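Local coordinates for protein galactose mutarotase related enzyme (Lactobacillus acidophilus, PDB 3DCD) that probably binds carbohydrates and may act as an isomerase of the aldose 1-epimerase (galactose mutarotase) family, though its own reaction has not been established, at residues A[7-12]-A[23-28]; A[105-109]-A[135-139]; A[142-148]-A[248-254]; A[164-169]-A[212-216]; A[177-181]-A[258-262]. All coordinates share one frame; numbering follows the deposited sequence. Where two conformers were deposited one is given.

Contact 1. Residues A[7-12]-A[23-28]; sequences NNMIKV and SVKSAH
Lys-11 and Lys-25 face each other as an antiparallel hydrogen-bonded pair. Lys-11 N gives to Lys-25 O and Lys-25 N to Lys-11 O, each bond 2.9 Å long. Past this pair Ala-27 N reaches Met-9 O at 2.7 Å, coming from above the carbonyl plane, 46° out of it, where the regular strands stop. CA-H...O contacts fill in between these bonds, with Ile-10 CA 3.3 Å from Lys-25 O and Val-12 CA meeting Ser-23 O in the same way. A water donates to both Lys-11 O and Ser-23 OG, and that hydroxyl is also bonded to Glu-32.

The apolar contact lies on the face carrying Ile-10, Val-12 and Val-24. Val-12 and Val-24 project in parallel from neighbouring strands, Val-12 CG1 4.1 Å from Val-24 CG2. With Val-24 CG1 anti to the backbone N (chi1 172°), CG2 sits beside that N and meets both methyls of Val-12. Leu-117 and Tyr-291 lie under this face, whereas the two lysines sit on the other, heading off from the partner strand.

At the loop end, Ala-27 CB rests 3.4 Å from Asn-8 O, and His-28 CE1 comes equally close to that oxygen. The selenium of Met-9, a selenomethionine with two conformers, approaches the His-28 ring edge in one of them, a doubtful contact. His-28 N donates to Ser-26 OG at 3.0 Å, closing an ST turn, and the same hydroxyl bonds Glu-297.

This is a two-stranded beta hairpin, 10-15 with 20-26, which strand 2-6 extends to a small antiparallel sheet packed on strands 109-118 and 282-292.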
# COMPACT_ATOMS: atom_id res chain seq x y z
N ASN A 7 19.09 -10.45 -5.05
CA ASN A 7 19.49 -11.69 -5.69
C ASN A 7 19.96 -11.38 -7.10
O ASN A 7 20.22 -10.22 -7.42
CB ASN A 7 18.36 -12.73 -5.66
CG ASN A 7 17.04 -12.21 -6.23
OD1 ASN A 7 15.97 -12.64 -5.80
ND2 ASN A 7 17.10 -11.27 -7.16
N ASN A 8 20.03 -12.41 -7.94
CA ASN A 8 20.44 -12.26 -9.33
C ASN A 8 19.43 -11.55 -10.24
O ASN A 8 19.76 -11.26 -11.40
CB ASN A 8 20.79 -13.63 -9.93
CG ASN A 8 22.04 -14.25 -9.32
OD1 ASN A 8 22.90 -13.56 -8.74
ND2 ASN A 8 22.17 -15.57 -9.47
N MSE A 9 18.22 -11.29 -9.73
CA MSE A 9 17.15 -10.69 -10.52
C MSE A 9 16.90 -9.22 -10.14
O MSE A 9 16.79 -8.35 -11.02
CB MSE A 9 15.84 -11.47 -10.36
CG MSE A 9 15.90 -12.95 -10.72
SE MSE A 9 16.25 -13.22 -12.61
CE MSE A 9 14.62 -12.35 -13.35
N ILE A 10 16.78 -8.95 -8.83
CA ILE A 10 16.37 -7.63 -8.35
C ILE A 10 17.14 -7.24 -7.08
O ILE A 10 17.58 -8.11 -6.32
CB ILE A 10 14.80 -7.49 -8.17
CG1 ILE A 10 14.23 -8.50 -7.17
CG2 ILE A 10 14.02 -7.60 -9.52
CD1 ILE A 10 12.72 -8.24 -6.85
N LYS A 11 17.33 -5.94 -6.88
CA LYS A 11 18.01 -5.43 -5.70
C LYS A 11 17.09 -4.39 -5.07
O LYS A 11 16.63 -3.46 -5.75
CB LYS A 11 19.37 -4.81 -6.05
CG LYS A 11 20.16 -4.26 -4.87
CD LYS A 11 21.48 -3.65 -5.33
CE LYS A 11 22.41 -3.35 -4.16
NZ LYS A 11 23.80 -2.93 -4.62
N VAL A 12 16.85 -4.55 -3.78
CA VAL A 12 15.83 -3.78 -3.08
C VAL A 12 16.49 -3.08 -1.91
O VAL A 12 17.23 -3.71 -1.14
CB VAL A 12 14.68 -4.69 -2.55
CG1 VAL A 12 13.59 -3.84 -1.86
CG2 VAL A 12 14.07 -5.52 -3.70
N SER A 23 13.91 1.77 -3.05
CA SER A 23 14.39 1.48 -4.39
C SER A 23 14.21 0.01 -4.73
O SER A 23 14.46 -0.84 -3.89
CB SER A 23 15.89 1.85 -4.48
OG SER A 23 16.48 1.40 -5.69
N VAL A 24 13.80 -0.28 -5.96
CA VAL A 24 13.81 -1.65 -6.50
C VAL A 24 14.41 -1.54 -7.89
O VAL A 24 13.88 -0.82 -8.72
CB VAL A 24 12.40 -2.26 -6.64
CG1 VAL A 24 12.43 -3.60 -7.39
CG2 VAL A 24 11.71 -2.42 -5.26
N LYS A 25 15.51 -2.23 -8.14
CA LYS A 25 16.16 -2.17 -9.43
C LYS A 25 16.35 -3.55 -10.04
O LYS A 25 16.68 -4.52 -9.33
CB LYS A 25 17.52 -1.49 -9.30
CG LYS A 25 17.46 0.02 -9.20
CD LYS A 25 18.89 0.54 -9.16
CE LYS A 25 19.03 1.60 -8.08
NZ LYS A 25 20.34 2.32 -8.21
N SER A 26 16.14 -3.65 -11.35
CA SER A 26 16.55 -4.86 -12.05
C SER A 26 18.05 -5.05 -11.98
O SER A 26 18.82 -4.15 -12.30
CB SER A 26 16.10 -4.83 -13.51
OG SER A 26 16.76 -5.84 -14.25
N ALA A 27 18.47 -6.25 -11.56
CA ALA A 27 19.88 -6.60 -11.55
C ALA A 27 20.45 -6.66 -12.97
O ALA A 27 21.66 -6.54 -13.18
CB ALA A 27 20.05 -7.94 -10.85
N HIS A 28 19.57 -6.83 -13.95
CA HIS A 28 20.01 -6.93 -15.34
C HIS A 28 20.05 -5.60 -16.10
O HIS A 28 20.99 -5.36 -16.85
CB HIS A 28 19.12 -7.90 -16.08
CG HIS A 28 19.25 -9.30 -15.60
ND1 HIS A 28 18.22 -9.96 -14.96
CD2 HIS A 28 20.29 -10.17 -15.63
CE1 HIS A 28 18.61 -11.18 -14.64
NE2 HIS A 28 19.86 -11.33 -15.03
O HOH W 1 17.87 -1.08 -5.61

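Contact 2. Residues A[105-109]-A[135-139]; sequences YPFKF and TMIFG
Tyr-105 OH donates to Ile-137 O at 2.7 Å, from well above the carbonyl plane (58° out of it), while that oxygen lies in the plane of the tyrosine ring at its edge. The same hydroxyl oxygen touches Phe-138 CB at 3.3 Å. Next to it, one face of the Phe-107 ring takes Met-136, a selenomethionine, with Phe-107 CG 4.0 Å from Met-136 CG. Ile-137 N also lies over that ring, offset toward its rim. The Met-136 chain stays extended through chi2 (169°), which carries SE to within 3.7 Å of Phe-109 CB; the bend at chi3 turns only the terminal methyl.

What positions the first shell is partly the aromatic pair itself: Phe-107 CD2 sits 3.4 Å above one face of Tyr-105. An inverse gamma turn centred on Pro-106, with Phe-107 N bonded to Tyr-105 O, brings the two rings to the same side. Farther out, Lys-108 is tied to Asp-97 by a salt bridge, and Phe-138 meets Phe-283 edge to face.

Ile-137 N, buried against the Phe-107 ring, has no partner in the model. Apolar contact thus carries most of this buried join, with the single phenol bond to Ile-137 O fixing where the tyrosine lies.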
# COMPACT_ATOMS: atom_id res chain seq x y z
N TYR A 105 -3.30 6.08 20.14
CA TYR A 105 -3.75 4.73 19.80
C TYR A 105 -3.55 3.82 21.03
O TYR A 105 -2.43 3.37 21.30
CB TYR A 105 -2.98 4.23 18.56
CG TYR A 105 -3.50 2.91 18.02
CD1 TYR A 105 -4.76 2.82 17.42
CD2 TYR A 105 -2.73 1.75 18.12
CE1 TYR A 105 -5.24 1.60 16.94
CE2 TYR A 105 -3.21 0.52 17.65
CZ TYR A 105 -4.46 0.46 17.06
OH TYR A 105 -4.95 -0.75 16.59
N PRO A 106 -4.63 3.57 21.79
CA PRO A 106 -4.52 3.04 23.16
C PRO A 106 -4.38 1.52 23.16
O PRO A 106 -5.15 0.82 23.83
CB PRO A 106 -5.84 3.47 23.81
CG PRO A 106 -6.81 3.49 22.68
CD PRO A 106 -6.05 3.75 21.39
N PHE A 107 -3.43 1.02 22.38
CA PHE A 107 -3.19 -0.41 22.26
C PHE A 107 -1.72 -0.73 22.31
O PHE A 107 -0.86 0.06 21.87
CB PHE A 107 -3.79 -0.95 20.96
CG PHE A 107 -5.28 -0.82 20.89
CD1 PHE A 107 -6.10 -1.70 21.59
CD2 PHE A 107 -5.87 0.21 20.17
CE1 PHE A 107 -7.48 -1.57 21.54
CE2 PHE A 107 -7.25 0.35 20.11
CZ PHE A 107 -8.06 -0.56 20.79
N LYS A 108 -1.42 -1.90 22.87
CA LYS A 108 -0.08 -2.44 22.86
C LYS A 108 -0.01 -3.48 21.75
O LYS A 108 -0.95 -4.25 21.57
CB LYS A 108 0.25 -3.07 24.21
CG LYS A 108 0.18 -2.09 25.38
CD LYS A 108 0.60 -2.75 26.71
CE LYS A 108 2.10 -3.09 26.76
NZ LYS A 108 3.02 -1.93 26.51
N PHE A 109 1.09 -3.49 21.00
CA PHE A 109 1.18 -4.38 19.84
C PHE A 109 2.63 -4.67 19.48
O PHE A 109 3.55 -3.98 19.93
CB PHE A 109 0.48 -3.73 18.62
CG PHE A 109 1.09 -2.39 18.23
CD1 PHE A 109 0.56 -1.20 18.73
CD2 PHE A 109 2.20 -2.33 17.39
CE1 PHE A 109 1.13 0.03 18.39
CE2 PHE A 109 2.78 -1.11 17.05
CZ PHE A 109 2.24 0.07 17.55
N THR A 135 -9.50 -6.52 22.96
CA THR A 135 -9.48 -6.69 21.50
C THR A 135 -8.94 -5.42 20.83
O THR A 135 -9.40 -4.32 21.11
CB THR A 135 -10.87 -7.09 20.98
OG1 THR A 135 -11.19 -8.39 21.48
CG2 THR A 135 -10.91 -7.15 19.46
N MSE A 136 -7.92 -5.60 19.99
CA MSE A 136 -7.30 -4.51 19.25
C MSE A 136 -8.05 -4.27 17.94
O MSE A 136 -8.45 -5.22 17.28
CB MSE A 136 -5.84 -4.84 18.99
CG MSE A 136 -5.10 -3.81 18.20
SE MSE A 136 -3.21 -4.26 18.27
CE MSE A 136 -3.25 -5.66 16.95
N ILE A 137 -8.22 -3.00 17.57
CA ILE A 137 -8.94 -2.62 16.34
C ILE A 137 -7.97 -1.82 15.47
O ILE A 137 -7.51 -0.76 15.89
CB ILE A 137 -10.24 -1.83 16.67
CG1 ILE A 137 -11.13 -2.69 17.59
CG2 ILE A 137 -11.02 -1.53 15.39
CD1 ILE A 137 -12.22 -1.96 18.39
N PHE A 138 -7.64 -2.35 14.29
CA PHE A 138 -6.66 -1.75 13.37
C PHE A 138 -6.94 -2.00 11.89
O PHE A 138 -7.60 -3.00 11.50
CB PHE A 138 -5.23 -2.25 13.67
CG PHE A 138 -5.01 -3.67 13.26
CD1 PHE A 138 -5.43 -4.72 14.08
CD2 PHE A 138 -4.41 -3.96 12.03
CE1 PHE A 138 -5.26 -6.04 13.68
CE2 PHE A 138 -4.24 -5.27 11.63
CZ PHE A 138 -4.66 -6.31 12.45
N GLY A 139 -6.42 -1.09 11.06
CA GLY A 139 -6.33 -1.29 9.63
C GLY A 139 -4.85 -1.33 9.26
O GLY A 139 -4.02 -0.76 9.95

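Contact 3. Residues A[142-148]-A[248-254]; sequences GHPGFNL and NYVCIEP
A chi1 of -162° turns the His-143 ring away from its own N, and Glu-253 places CG beside its own N (chi1 -43°) and then extends, so the two side chains lie alongside. The carboxylate is stacked on the imidazole, planes 21° apart, with Glu-253 CD 3.5 Å above the plane and over its centre. Glu-253 CG adds a CH-pi contact over the same ring, and OE1 takes a weak bond from Trp-255 NE1. His-143 NE2 and Glu-253 OE2 make no hydrogen bond, the angle being too poor. Cys-251 SG comes to the ring edge instead, 3.6 Å from His-143 ND1. With an alanine in place of His-143, the Glu-253 carboxylate would probably lose the flat surface it rests on and be freer to turn, and Cys-251 SG would lose its edge contact.

The backbones pair antiparallel. Phe-146 N gives a nearly straight bond to Val-250 O at 2.8 Å, and Val-250 N returns one to Phe-146 O at 3.0 Å. Leu-148 N to Asn-248 O and Gly-142 N to Pro-254 O carry the pairing outward, while Ile-252 N to Pro-144 O is weak. Ile-252 O is buried without a hydrogen-bond partner in the model. On the other side of the sheet, Phe-146 CE1 meets Ile-252 CB at 4.1 Å, and Leu-148 CD2 packs on Val-250 CG1.

His-143, Glu-253 and Cys-251, with Trp-42 and His-73 at the imidazole, make one face polar and aromatic, consistent with a sugar site of this family; the other, with Phe-146, Val-250 and Ile-252, is apolar and packs inward.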
# COMPACT_ATOMS: atom_id res chain seq x y z
N GLY A 142 -0.59 -1.56 2.22
CA GLY A 142 0.60 -1.13 1.48
C GLY A 142 0.26 0.03 0.56
O GLY A 142 -0.93 0.31 0.30
N HIS A 143 1.28 0.72 0.06
CA HIS A 143 1.09 1.96 -0.72
C HIS A 143 2.29 2.17 -1.68
O HIS A 143 2.77 3.29 -1.82
CB HIS A 143 0.94 3.12 0.29
CG HIS A 143 0.32 4.38 -0.24
ND1 HIS A 143 0.79 5.05 -1.35
CD2 HIS A 143 -0.68 5.15 0.26
CE1 HIS A 143 0.08 6.14 -1.55
NE2 HIS A 143 -0.81 6.24 -0.57
N PRO A 144 2.77 1.09 -2.36
CA PRO A 144 3.96 1.30 -3.21
C PRO A 144 3.68 2.25 -4.39
O PRO A 144 2.64 2.11 -5.02
CB PRO A 144 4.24 -0.11 -3.75
CG PRO A 144 2.95 -0.86 -3.61
CD PRO A 144 2.30 -0.31 -2.39
N GLY A 145 4.58 3.20 -4.65
CA GLY A 145 4.50 4.01 -5.87
C GLY A 145 5.47 3.48 -6.92
O GLY A 145 6.65 3.29 -6.63
N PHE A 146 4.95 3.22 -8.13
CA PHE A 146 5.74 2.68 -9.25
C PHE A 146 5.93 3.70 -10.35
O PHE A 146 4.94 4.27 -10.83
CB PHE A 146 5.04 1.47 -9.86
CG PHE A 146 4.72 0.40 -8.87
CD1 PHE A 146 3.40 0.10 -8.57
CD2 PHE A 146 5.74 -0.27 -8.21
CE1 PHE A 146 3.09 -0.91 -7.63
CE2 PHE A 146 5.46 -1.27 -7.27
CZ PHE A 146 4.12 -1.59 -6.98
N ASN A 147 7.18 3.90 -10.77
CA ASN A 147 7.49 4.73 -11.95
C ASN A 147 6.79 4.25 -13.21
O ASN A 147 6.65 3.05 -13.42
CB ASN A 147 9.00 4.72 -12.25
CG ASN A 147 9.82 5.44 -11.21
OD1 ASN A 147 10.96 5.06 -10.96
ND2 ASN A 147 9.29 6.50 -10.65
N LEU A 148 6.37 5.18 -14.06
CA LEU A 148 6.02 4.87 -15.44
C LEU A 148 7.22 5.34 -16.25
O LEU A 148 7.48 6.54 -16.34
CB LEU A 148 4.75 5.61 -15.87
CG LEU A 148 3.58 5.57 -14.90
CD1 LEU A 148 2.45 6.43 -15.42
CD2 LEU A 148 3.08 4.14 -14.67
N ASN A 248 4.81 11.04 -13.35
CA ASN A 248 4.73 9.77 -14.06
C ASN A 248 4.97 8.58 -13.14
O ASN A 248 6.02 7.91 -13.18
CB ASN A 248 5.67 9.79 -15.27
CG ASN A 248 5.31 10.89 -16.26
OD1 ASN A 248 4.15 11.05 -16.63
ND2 ASN A 248 6.30 11.69 -16.65
N TYR A 249 3.98 8.34 -12.29
CA TYR A 249 3.97 7.18 -11.39
C TYR A 249 2.53 6.88 -11.04
O TYR A 249 1.63 7.69 -11.28
CB TYR A 249 4.77 7.45 -10.09
CG TYR A 249 3.97 8.29 -9.09
CD1 TYR A 249 3.92 9.68 -9.21
CD2 TYR A 249 3.26 7.68 -8.05
CE1 TYR A 249 3.20 10.44 -8.30
CE2 TYR A 249 2.51 8.45 -7.14
CZ TYR A 249 2.48 9.82 -7.28
OH TYR A 249 1.75 10.59 -6.39
N VAL A 250 2.32 5.72 -10.43
CA VAL A 250 1.00 5.34 -9.93
C VAL A 250 1.22 4.45 -8.72
O VAL A 250 2.21 3.69 -8.69
CB VAL A 250 0.16 4.63 -11.04
CG1 VAL A 250 0.71 3.23 -11.38
CG2 VAL A 250 -1.35 4.57 -10.63
N CYS A 251 0.33 4.55 -7.73
CA CYS A 251 0.38 3.62 -6.59
C CYS A 251 -0.72 2.58 -6.73
O CYS A 251 -1.85 2.90 -7.16
CB CYS A 251 0.17 4.37 -5.26
SG CYS A 251 1.42 5.61 -4.85
N ILE A 252 -0.39 1.35 -6.36
CA ILE A 252 -1.36 0.23 -6.28
C ILE A 252 -1.29 -0.20 -4.83
O ILE A 252 -0.25 -0.67 -4.37
CB ILE A 252 -0.98 -0.91 -7.24
CG1 ILE A 252 -0.97 -0.39 -8.69
CG2 ILE A 252 -1.94 -2.12 -7.07
CD1 ILE A 252 -0.44 -1.38 -9.73
N GLU A 253 -2.38 0.01 -4.10
CA GLU A 253 -2.38 -0.06 -2.64
C GLU A 253 -3.31 -1.18 -2.09
O GLU A 253 -4.51 -0.95 -1.95
CB GLU A 253 -2.83 1.28 -2.05
CG GLU A 253 -2.24 2.54 -2.71
CD GLU A 253 -2.91 3.83 -2.20
OE1 GLU A 253 -3.39 3.86 -1.04
OE2 GLU A 253 -2.93 4.82 -2.96
N PRO A 254 -2.75 -2.36 -1.76
CA PRO A 254 -3.60 -3.40 -1.15
C PRO A 254 -3.91 -3.03 0.29
O PRO A 254 -3.01 -2.67 1.05
CB PRO A 254 -2.71 -4.67 -1.22
CG PRO A 254 -1.56 -4.30 -2.18
CD PRO A 254 -1.37 -2.82 -1.92

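Contact 4. Residues A[164-169]-A[212-216]; sequences HPSVTR and NDNKV
A cis peptide bond joins His-164 to Pro-165 just where the pairing with Lys-215 gives out. His-164 N donates to Lys-215 O and Lys-215 N to His-164 O, both at 2.8 Å, and with the next residue the chain folds away. The proline ring ends up across the Asp-213 side chain at about a right angle, Pro-165 CG 3.6 Å from Asp-213 OD2.

The turned-back loop is held by Arg-169. Its extended chain brings NH1 and NH2 end-on to one atom, Pro-165 O, with NH2 2.8 Å and NH1 3.0 Å from that oxygen. The paired bonds limit how the group can turn, and Val-167 CG2 packs over one face. On the partner strand Lys-215 curls back on itself, bent at chi3 and chi4 (-75° and -77°), until NZ reaches Asp-213 O at 2.6 Å. That curl lays Lys-215 CE against His-164 CB, 3.7 Å apart, and leaves the ammonium bound to the backbone two residues back.

His-164 is the last residue of strand 159-164, paired here with strand 214-220 in the large antiparallel sheet. From there a cis-proline turn and an inverse gamma turn centred on Ser-166 lead to strand 169-175 in a separate small sheet.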
# COMPACT_ATOMS: atom_id res chain seq x y z
N HIS A 164 -6.98 -9.00 -12.66
CA HIS A 164 -7.37 -10.39 -12.84
C HIS A 164 -7.85 -10.94 -11.48
O HIS A 164 -7.29 -10.57 -10.46
CB HIS A 164 -6.19 -11.19 -13.40
CG HIS A 164 -5.66 -10.64 -14.69
ND1 HIS A 164 -4.68 -9.67 -14.75
CD2 HIS A 164 -6.00 -10.92 -15.98
CE1 HIS A 164 -4.43 -9.38 -16.02
NE2 HIS A 164 -5.21 -10.13 -16.78
N PRO A 165 -8.93 -11.75 -11.47
CA PRO A 165 -9.80 -12.16 -12.59
C PRO A 165 -10.46 -10.96 -13.23
O PRO A 165 -10.63 -9.93 -12.57
CB PRO A 165 -10.88 -13.01 -11.91
CG PRO A 165 -10.31 -13.41 -10.60
CD PRO A 165 -9.38 -12.31 -10.18
N SER A 166 -10.83 -11.08 -14.51
CA SER A 166 -11.40 -9.98 -15.27
C SER A 166 -12.89 -9.95 -15.01
O SER A 166 -13.69 -10.52 -15.78
CB SER A 166 -11.16 -10.16 -16.78
OG SER A 166 -9.78 -9.96 -17.09
N VAL A 167 -13.27 -9.29 -13.93
CA VAL A 167 -14.67 -9.16 -13.57
C VAL A 167 -14.93 -7.73 -13.17
O VAL A 167 -14.02 -7.05 -12.66
CB VAL A 167 -15.08 -10.11 -12.43
CG1 VAL A 167 -14.94 -11.58 -12.89
CG2 VAL A 167 -14.28 -9.85 -11.15
N THR A 168 -16.16 -7.27 -13.40
CA THR A 168 -16.58 -5.96 -12.94
C THR A 168 -16.64 -5.97 -11.41
O THR A 168 -17.13 -6.93 -10.80
CB THR A 168 -17.93 -5.59 -13.58
OG1 THR A 168 -17.72 -5.40 -14.99
CG2 THR A 168 -18.42 -4.27 -13.06
N ARG A 169 -16.13 -4.90 -10.80
CA ARG A 169 -16.03 -4.80 -9.35
C ARG A 169 -16.63 -3.49 -8.87
O ARG A 169 -16.69 -2.50 -9.61
CB ARG A 169 -14.55 -4.86 -8.91
CG ARG A 169 -13.88 -6.23 -9.03
CD ARG A 169 -12.36 -6.07 -8.86
NE ARG A 169 -11.61 -7.33 -8.92
CZ ARG A 169 -11.13 -7.90 -10.03
NH1 ARG A 169 -11.36 -7.36 -11.23
NH2 ARG A 169 -10.43 -9.02 -9.94
N ASN A 212 -9.00 -14.64 -3.13
CA ASN A 212 -7.56 -14.39 -2.93
C ASN A 212 -6.68 -14.52 -4.16
O ASN A 212 -5.45 -14.70 -4.06
CB ASN A 212 -7.01 -15.25 -1.78
CG ASN A 212 -7.48 -16.69 -1.84
OD1 ASN A 212 -7.85 -17.27 -0.81
ND2 ASN A 212 -7.46 -17.28 -3.04
N ASP A 213 -7.29 -14.39 -5.33
CA ASP A 213 -6.55 -14.58 -6.58
C ASP A 213 -6.41 -13.29 -7.34
O ASP A 213 -6.08 -13.31 -8.53
CB ASP A 213 -7.18 -15.67 -7.46
CG ASP A 213 -8.66 -15.42 -7.78
OD1 ASP A 213 -9.31 -14.51 -7.20
OD2 ASP A 213 -9.18 -16.18 -8.63
N ASN A 214 -6.64 -12.16 -6.67
CA ASN A 214 -6.62 -10.89 -7.36
C ASN A 214 -5.21 -10.43 -7.65
O ASN A 214 -4.30 -10.51 -6.80
CB ASN A 214 -7.39 -9.81 -6.59
CG ASN A 214 -8.81 -10.22 -6.31
OD1 ASN A 214 -9.18 -10.48 -5.16
ND2 ASN A 214 -9.62 -10.28 -7.35
N LYS A 215 -5.04 -9.97 -8.88
CA LYS A 215 -3.77 -9.43 -9.32
C LYS A 215 -4.03 -8.18 -10.12
O LYS A 215 -4.89 -8.16 -10.99
CB LYS A 215 -3.01 -10.45 -10.17
CG LYS A 215 -2.94 -11.82 -9.52
CD LYS A 215 -2.67 -12.95 -10.52
CE LYS A 215 -3.90 -13.36 -11.39
NZ LYS A 215 -4.95 -14.22 -10.70
N VAL A 216 -3.27 -7.13 -9.84
CA VAL A 216 -3.36 -5.90 -10.61
C VAL A 216 -2.07 -5.79 -11.44
O VAL A 216 -0.98 -5.82 -10.88
CB VAL A 216 -3.51 -4.66 -9.68
CG1 VAL A 216 -3.67 -3.38 -10.52
CG2 VAL A 216 -4.71 -4.83 -8.70

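Contact 5. Residues A[177-181]-A[258-262]; sequences ASLDW and IADRD
Ile-258 meets Leu-179 first, Ile-258 CD1 touching Leu-179 CD1 at 3.6 Å as the two side chains pass at a slant. Ala-259 carries the apolar patch on, its CB 4.1 Å from Leu-179 CD2. At Asp-260 the contact turns to backbone: Leu-179 N donates to Asp-260 O at 2.8 Å. The Asp-260 carboxylate looks elsewhere, bridged to Lys-271 and bonded to Lys-57 N.

Arg-261 begins with its CB leaving the other segment, but a bend at chi3 (63°) brings the guanidinium back and lays it flat on Trp-181. The planes are only 7° apart and the centres 3.7 Å, a stacked cation-pi contact over the five-membered ring in which Arg-261 NH2 sits 3.5 Å from Trp-181 CD1. Tyr-272 adds a second cation-pi partner for the arginine and meets the tryptophan edge to face. An alanine in place of Trp-181 removes the flat platform, and the guanidinium would probably be freer to swing, with Tyr-272 its remaining aromatic partner of the two.

Asp-262 N donates to Leu-179 O at 2.9 Å, closing the backbone bridge. Its side chain approaches Asp-180: Asp-180 OD1 and Asp-262 OD2 are 4.0 Å apart, and two waters each donate to both oxygens, which should ease the repulsion between these like charges. Asp-180 OD2 is bonded to Asn-183 as well.

Around all this, Leu-179 and Ile-258 press into strands 169-175 and 205-208 through Ile-172 and Ile-206, so the loop that follows strand 249-256 is fastened to the small sheet formed by strands 178-179, 169-175 and 185-187.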
# COMPACT_ATOMS: atom_id res chain seq x y z
N ALA A 177 -12.20 12.99 1.24
CA ALA A 177 -11.38 12.00 1.92
C ALA A 177 -12.16 10.96 2.73
O ALA A 177 -11.55 10.13 3.43
CB ALA A 177 -10.27 12.68 2.77
N SER A 178 -13.50 11.00 2.62
CA SER A 178 -14.36 9.98 3.20
C SER A 178 -15.01 9.16 2.10
O SER A 178 -15.12 9.63 0.95
CB SER A 178 -15.44 10.60 4.07
OG SER A 178 -14.85 11.15 5.24
N LEU A 179 -15.43 7.94 2.43
CA LEU A 179 -16.16 7.10 1.45
C LEU A 179 -17.56 7.66 1.15
O LEU A 179 -18.42 7.78 2.04
CB LEU A 179 -16.24 5.63 1.90
CG LEU A 179 -14.99 4.90 2.43
CD1 LEU A 179 -15.30 3.43 2.72
CD2 LEU A 179 -13.82 5.00 1.45
N ASP A 180 -17.78 7.99 -0.12
CA ASP A 180 -19.06 8.45 -0.63
C ASP A 180 -19.93 7.19 -0.83
O ASP A 180 -20.23 6.76 -1.96
CB ASP A 180 -18.82 9.24 -1.92
CG ASP A 180 -20.07 9.87 -2.48
OD1 ASP A 180 -21.07 10.03 -1.75
OD2 ASP A 180 -20.04 10.21 -3.68
N TRP A 181 -20.33 6.61 0.29
CA TRP A 181 -20.86 5.26 0.32
C TRP A 181 -22.02 5.03 -0.65
O TRP A 181 -22.04 4.03 -1.37
CB TRP A 181 -21.28 4.85 1.74
CG TRP A 181 -21.55 3.38 1.79
CD1 TRP A 181 -22.78 2.78 1.72
CD2 TRP A 181 -20.58 2.33 1.83
NE1 TRP A 181 -22.63 1.40 1.73
CE2 TRP A 181 -21.29 1.11 1.81
CE3 TRP A 181 -19.18 2.30 1.91
CZ2 TRP A 181 -20.64 -0.13 1.87
CZ3 TRP A 181 -18.54 1.07 1.96
CH2 TRP A 181 -19.27 -0.13 1.93
N ILE A 258 -9.85 0.68 5.67
CA ILE A 258 -10.31 1.70 4.73
C ILE A 258 -10.65 3.00 5.44
O ILE A 258 -10.86 3.03 6.66
CB ILE A 258 -11.51 1.15 3.89
CG1 ILE A 258 -11.78 2.00 2.63
CG2 ILE A 258 -12.75 0.90 4.73
CD1 ILE A 258 -12.67 1.25 1.60
N ALA A 259 -10.67 4.10 4.68
CA ALA A 259 -11.03 5.40 5.22
C ALA A 259 -12.42 5.38 5.88
O ALA A 259 -13.24 4.52 5.57
CB ALA A 259 -11.02 6.41 4.10
N ASP A 260 -12.68 6.34 6.76
CA ASP A 260 -14.03 6.57 7.29
C ASP A 260 -15.05 6.72 6.15
O ASP A 260 -14.77 7.33 5.12
CB ASP A 260 -14.09 7.84 8.15
CG ASP A 260 -13.89 7.59 9.65
OD1 ASP A 260 -13.69 6.42 10.08
OD2 ASP A 260 -13.93 8.58 10.41
N ARG A 261 -16.23 6.14 6.35
CA ARG A 261 -17.39 6.45 5.54
C ARG A 261 -17.88 7.84 5.83
O ARG A 261 -17.68 8.35 6.95
CB ARG A 261 -18.51 5.46 5.84
CG ARG A 261 -18.20 4.10 5.26
CD ARG A 261 -19.05 3.03 5.86
NE ARG A 261 -20.47 3.22 5.60
CZ ARG A 261 -21.33 2.20 5.47
NH1 ARG A 261 -20.90 0.94 5.56
NH2 ARG A 261 -22.61 2.45 5.24
N ASP A 262 -18.56 8.44 4.86
CA ASP A 262 -19.11 9.78 5.05
C ASP A 262 -20.00 9.85 6.29
O ASP A 262 -20.04 10.87 6.97
CB ASP A 262 -19.83 10.31 3.79
CG ASP A 262 -20.87 9.34 3.20
OD1 ASP A 262 -21.10 8.21 3.72
OD2 ASP A 262 -21.49 9.73 2.18
O HOH W 2 -20.18 11.61 0.84
O HOH W 3 -22.96 8.50 0.46

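Overall arrangement
Contact 3 is the innermost, with its centre about 8 Å from the centre of the chain, and contact 2 is also buried though nearer the periphery. Contacts 1, 4 and 5 are partly exposed. Contacts 2 and 3 use the same strand, 136-147, at different points, the first against a loop and the second against strand 249-256. Contact 4 touches contact 3 through Val-216 and Ile-252, linking the large sheet to the central one. The chemistry follows place: aromatic packing and a stacked histidine–glutamate pair inside, lysines and water on the hairpin of contact 1, backbone-gripping charged side chains in contact 4, and stacked arginine and water-bridged aspartates in contact 5.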